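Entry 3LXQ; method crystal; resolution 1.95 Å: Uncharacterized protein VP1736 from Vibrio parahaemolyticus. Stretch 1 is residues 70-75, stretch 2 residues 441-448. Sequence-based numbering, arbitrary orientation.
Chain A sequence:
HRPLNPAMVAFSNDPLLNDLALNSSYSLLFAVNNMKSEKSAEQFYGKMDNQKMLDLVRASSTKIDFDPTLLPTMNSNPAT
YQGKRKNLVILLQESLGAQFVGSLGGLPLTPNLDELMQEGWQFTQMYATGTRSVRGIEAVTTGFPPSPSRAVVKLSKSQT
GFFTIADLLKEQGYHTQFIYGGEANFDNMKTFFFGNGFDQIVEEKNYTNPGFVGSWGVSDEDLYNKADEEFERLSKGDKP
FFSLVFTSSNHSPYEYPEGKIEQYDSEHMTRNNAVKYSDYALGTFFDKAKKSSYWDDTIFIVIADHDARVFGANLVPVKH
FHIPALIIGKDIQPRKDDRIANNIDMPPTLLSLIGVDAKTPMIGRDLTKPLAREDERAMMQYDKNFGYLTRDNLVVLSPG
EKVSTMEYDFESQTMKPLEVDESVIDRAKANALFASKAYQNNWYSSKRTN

Stretch 1 (70-75) LLPTMN
Stretch 2 (441-448) NNWYSSKR

The contact between residues 70-75 and 441-448 of VP1736 is a small packing of apolar side chains against backbone carbonyls and one tryptophan face, with a bridging water. It illustrates a general principle: segments far apart in sequence, here by at least 371 residues, can fit together without pairing their backbones; here each has a defined local conformation of its own. Together they bury 327 Å².

The first segment gets its shape from a type I beta turn running from Leu-71 to Met-74. Pro-72 (phi/psi -55/-28) and Thr-73 (-115/13) occupy its central positions, and Met-74 N donates a hydrogen bond to Leu-71 O at 3.0 Å. In the second segment Asn-442, with positive phi (64/45), leaves a helix through a Schellman motif. Trp-443 (-88/3) and Tyr-444 (-132/40) follow, before Ser-445 (-80/168) extends the chain. There Lys-447 N donates to Ser-445 OG at 3.2 Å, with an angle of 159° at the hydrogen.

The register is marked by Leu-71 and Trp-443, whose CA atoms lie 5.6 Å apart. The CA-to-CB bond of Leu-71 points toward the second segment, and its m,t rotamer lays the two methyls along that backbone: Leu-71 CD2 is 3.4 Å from Trp-443 O and 3.5 Å from Asn-442 O, while Leu-71 CD1 is 3.6 Å from Ser-445 O. The leucine thus packs largely against peptide carbonyls. Ser-445, its side chain in p, also places OG 3.8 Å from Leu-71 CD2.

Beside it, the CA-to-CB bond of Pro-72 also points toward the second segment, and the ring has a C-gamma endo pucker. The CA-to-CB bond of Trp-443 runs sideways to the first segment, and chi1 of -70° (m) with chi2 of -19° presents a ring face to the proline. Pro-72 CG lies 3.4 Å from the centroid of the Trp-443 five-membered ring, only 15° off its normal, a CH-pi contact; the distance from Pro-72 CG to Trp-443 CG is 3.3 Å.

Met-74, modelled as selenomethionine, shows how a flexible chain can reach a contact its CA-to-CB bond does not face. That bond points sideways, but chi angles of -175°, 81° and 87° (t, p, p) bring Met-74 CE to 3.3 Å from Lys-447 O.

No direct hydrogen bond joins the modelled atoms of the two segments, though some side chains are incomplete, including those of Lys-447 and Arg-448. Instead, water 1 accepts from Thr-73 N at 2.8 Å and donates to Trp-443 O at 2.8 Å, linking the turn to the second segment's backbone.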

ATOM      1  N   LEU A  70     -25.975  -6.289  -0.006  1.00 65.23           N
ATOM      2  CA  LEU A  70     -25.425  -5.445  -1.057  1.00 63.78           C
ATOM      3  C   LEU A  70     -24.200  -6.143  -1.659  1.00 60.23           C
ATOM      4  O   LEU A  70     -24.240  -6.563  -2.822  1.00 61.00           O
ATOM      5  CB  LEU A  70     -25.095  -4.049  -0.518  1.00 62.80           C
ATOM      6  N   LEU A  71     -23.139  -6.275  -0.851  1.00 55.59           N
ATOM      7  CA  LEU A  71     -21.938  -7.069  -1.174  1.00 52.18           C
ATOM      8  C   LEU A  71     -21.530  -7.928   0.034  1.00 49.82           C
ATOM      9  O   LEU A  71     -21.657  -7.476   1.170  1.00 49.35           O
ATOM     10  CB  LEU A  71     -20.763  -6.168  -1.556  1.00 49.58           C
ATOM     11  CG  LEU A  71     -20.796  -5.224  -2.765  1.00 50.70           C
ATOM     12  CD1 LEU A  71     -19.643  -4.233  -2.641  1.00 47.32           C
ATOM     13  CD2 LEU A  71     -20.730  -5.970  -4.095  1.00 50.71           C
ATOM     14  N   PRO A  72     -21.033  -9.162  -0.206  1.00 48.57           N
ATOM     15  CA  PRO A  72     -20.719 -10.148   0.843  1.00 46.99           C
ATOM     16  C   PRO A  72     -19.772  -9.726   1.979  1.00 44.09           C
ATOM     17  O   PRO A  72     -19.872 -10.286   3.088  1.00 44.09           O
ATOM     18  CB  PRO A  72     -20.084 -11.311   0.069  1.00 46.78           C
ATOM     19  CG  PRO A  72     -19.949 -10.850  -1.326  1.00 47.54           C
ATOM     20  CD  PRO A  72     -20.936  -9.769  -1.542  1.00 49.63           C
ATOM     21  N   THR A  73     -18.857  -8.791   1.725  1.00 40.97           N
ATOM     22  CA  THR A  73     -17.991  -8.296   2.794  1.00 38.33           C
ATOM     23  C   THR A  73     -18.223  -6.815   3.108  1.00 38.44           C
ATOM     24  O   THR A  73     -17.420  -6.193   3.806  1.00 36.55           O
ATOM     25  CB  THR A  73     -16.463  -8.582   2.553  1.00 35.76           C
ATOM     26  OG1 THR A  73     -15.997  -7.847   1.421  1.00 35.04           O
ATOM     27  CG2 THR A  73     -16.197 -10.060   2.352  1.00 36.09           C
HETATM   28  N   MSE A  74     -19.320  -6.250   2.600  1.00 40.85           N
HETATM   29  CA  MSE A  74     -19.679  -4.876   2.946  1.00 42.19           C
HETATM   30  C   MSE A  74     -19.757  -4.753   4.466  1.00 41.34           C
HETATM   31  O   MSE A  74     -20.365  -5.591   5.118  1.00 42.32           O
HETATM   32  CB  MSE A  74     -21.010  -4.468   2.309  1.00 45.87           C
HETATM   33  CG  MSE A  74     -21.361  -3.010   2.536  1.00 50.12           C
HETATM   34 SE   MSE A  74     -20.459  -1.803   1.303  1.00 57.54          SE
HETATM   35  CE  MSE A  74     -21.779  -1.901  -0.142  1.00 59.72           C
ATOM     36  N   ASN A  75     -19.110  -3.733   5.021  1.00 40.15           N
ATOM     37  CA  ASN A  75     -19.086  -3.526   6.474  1.00 40.00           C
ATOM     38  C   ASN A  75     -18.995  -2.053   6.831  1.00 40.80           C
ATOM     39  O   ASN A  75     -18.404  -1.258   6.091  1.00 40.50           O
ATOM     40  CB  ASN A  75     -17.934  -4.299   7.145  1.00 36.77           C
ATOM     41  CG  ASN A  75     -16.559  -3.877   6.636  1.00 34.05           C
ATOM     42  OD1 ASN A  75     -16.038  -4.425   5.655  1.00 33.42           O
ATOM     43  ND2 ASN A  75     -15.960  -2.916   7.309  1.00 31.38           N
ATOM     44  N   ASN A 441     -17.105 -12.513  -9.351  1.00 49.16           N
ATOM     45  CA  ASN A 441     -18.515 -12.350  -9.010  1.00 49.95           C
ATOM     46  C   ASN A 441     -18.970 -10.921  -8.741  1.00 48.84           C
ATOM     47  O   ASN A 441     -20.136 -10.693  -8.403  1.00 49.43           O
ATOM     48  CB  ASN A 441     -18.900 -13.280  -7.861  1.00 49.92           C
ATOM     49  CG  ASN A 441     -18.741 -14.744  -8.227  1.00 52.36           C
ATOM     50  OD1 ASN A 441     -19.690 -15.390  -8.652  1.00 56.19           O
ATOM     51  ND2 ASN A 441     -17.529 -15.265  -8.089  1.00 52.12           N
ATOM     52  N   ASN A 442     -18.058  -9.968  -8.927  1.00 47.29           N
ATOM     53  CA  ASN A 442     -18.349  -8.537  -8.756  1.00 46.81           C
ATOM     54  C   ASN A 442     -18.704  -8.188  -7.321  1.00 45.47           C
ATOM     55  O   ASN A 442     -19.643  -7.426  -7.059  1.00 46.02           O
ATOM     56  CB  ASN A 442     -19.449  -8.073  -9.719  1.00 49.56           C
ATOM     57  CG  ASN A 442     -19.185  -8.507 -11.140  1.00 51.90           C
ATOM     58  OD1 ASN A 442     -19.833  -9.422 -11.645  1.00 53.44           O
ATOM     59  ND2 ASN A 442     -18.202  -7.877 -11.782  1.00 51.83           N
ATOM     60  N   TRP A 443     -17.914  -8.731  -6.397  1.00 43.67           N
ATOM     61  CA  TRP A 443     -18.159  -8.531  -4.975  1.00 42.72           C
ATOM     62  C   TRP A 443     -17.473  -7.287  -4.446  1.00 41.39           C
ATOM     63  O   TRP A 443     -17.567  -6.982  -3.257  1.00 41.03           O
ATOM     64  CB  TRP A 443     -17.724  -9.749  -4.156  1.00 41.93           C
ATOM     65  CG  TRP A 443     -18.587 -10.973  -4.344  1.00 43.24           C
ATOM     66  CD1 TRP A 443     -19.869 -11.027  -4.847  1.00 44.27           C
ATOM     67  CD2 TRP A 443     -18.238 -12.320  -3.995  1.00 43.66           C
ATOM     68  NE1 TRP A 443     -20.322 -12.331  -4.842  1.00 44.93           N
ATOM     69  CE2 TRP A 443     -19.345 -13.140  -4.318  1.00 45.03           C
ATOM     70  CE3 TRP A 443     -17.098 -12.912  -3.431  1.00 42.32           C
ATOM     71  CZ2 TRP A 443     -19.336 -14.522  -4.107  1.00 46.65           C
ATOM     72  CZ3 TRP A 443     -17.089 -14.288  -3.229  1.00 43.23           C
ATOM     73  CH2 TRP A 443     -18.199 -15.077  -3.570  1.00 45.56           C
ATOM     74  N   TYR A 444     -16.823  -6.546  -5.332  1.00 40.61           N
ATOM     75  CA  TYR A 444     -15.988  -5.452  -4.886  1.00 40.17           C
ATOM     76  C   TYR A 444     -16.257  -4.155  -5.652  1.00 41.50           C
ATOM     77  O   TYR A 444     -15.337  -3.392  -5.952  1.00 41.33           O
ATOM     78  CB  TYR A 444     -14.510  -5.876  -4.931  1.00 38.32           C
ATOM     79  CG  TYR A 444     -13.675  -5.344  -3.790  1.00 37.29           C
ATOM     80  CD1 TYR A 444     -13.683  -5.964  -2.532  1.00 37.02           C
ATOM     81  CD2 TYR A 444     -12.857  -4.231  -3.965  1.00 37.34           C
ATOM     82  CE1 TYR A 444     -12.898  -5.474  -1.482  1.00 33.97           C
ATOM     83  CE2 TYR A 444     -12.073  -3.738  -2.934  1.00 36.16           C
ATOM     84  CZ  TYR A 444     -12.091  -4.363  -1.697  1.00 35.65           C
ATOM     85  OH  TYR A 444     -11.310  -3.845  -0.688  1.00 34.95           O
ATOM     86  N   SER A 445     -17.537  -3.905  -5.926  1.00 43.19           N
ATOM     87  CA  SER A 445     -17.970  -2.726  -6.652  1.00 45.04           C
ATOM     88  C   SER A 445     -18.031  -1.502  -5.745  1.00 45.78           C
ATOM     89  O   SER A 445     -17.964  -1.622  -4.524  1.00 44.57           O
ATOM     90  CB  SER A 445     -19.356  -2.975  -7.218  1.00 47.27           C
ATOM     91  OG  SER A 445     -20.321  -2.794  -6.200  1.00 50.16           O
ATOM     92  N   SER A 446     -18.183  -0.327  -6.354  1.00 47.78           N
ATOM     93  CA  SER A 446     -18.406   0.909  -5.598  1.00 49.89           C
ATOM     94  C   SER A 446     -19.864   1.238  -5.315  1.00 52.48           C
ATOM     95  O   SER A 446     -20.159   2.356  -4.871  1.00 55.72           O
ATOM     96  CB  SER A 446     -17.702   2.122  -6.239  1.00 51.31           C
ATOM     97  OG  SER A 446     -17.634   2.042  -7.649  1.00 51.17           O
ATOM     98  N   LYS A 447     -20.776   0.288  -5.543  1.00 52.13           N
ATOM     99  CA  LYS A 447     -22.198   0.513  -5.222  1.00 54.60           C
ATOM    100  C   LYS A 447     -22.389   0.660  -3.706  1.00 55.21           C
ATOM    101  O   LYS A 447     -21.797  -0.089  -2.918  1.00 52.29           O
ATOM    102  CB  LYS A 447     -23.091  -0.608  -5.769  1.00 54.58           C
ATOM    103  N   ARG A 448     -23.203   1.635  -3.308  1.00 58.62           N
ATOM    104  CA  ARG A 448     -23.447   1.937  -1.899  1.00 60.11           C
ATOM    105  C   ARG A 448     -24.709   2.782  -1.749  1.00 65.15           C
ATOM    106  O   ARG A 448     -25.785   2.264  -1.449  1.00 66.64           O
ATOM    107  CB  ARG A 448     -22.245   2.667  -1.287  1.00 59.67           C
TER
HETATM  108  O   HOH W   1     -17.693  -8.480  -0.857  1.00 36.30           O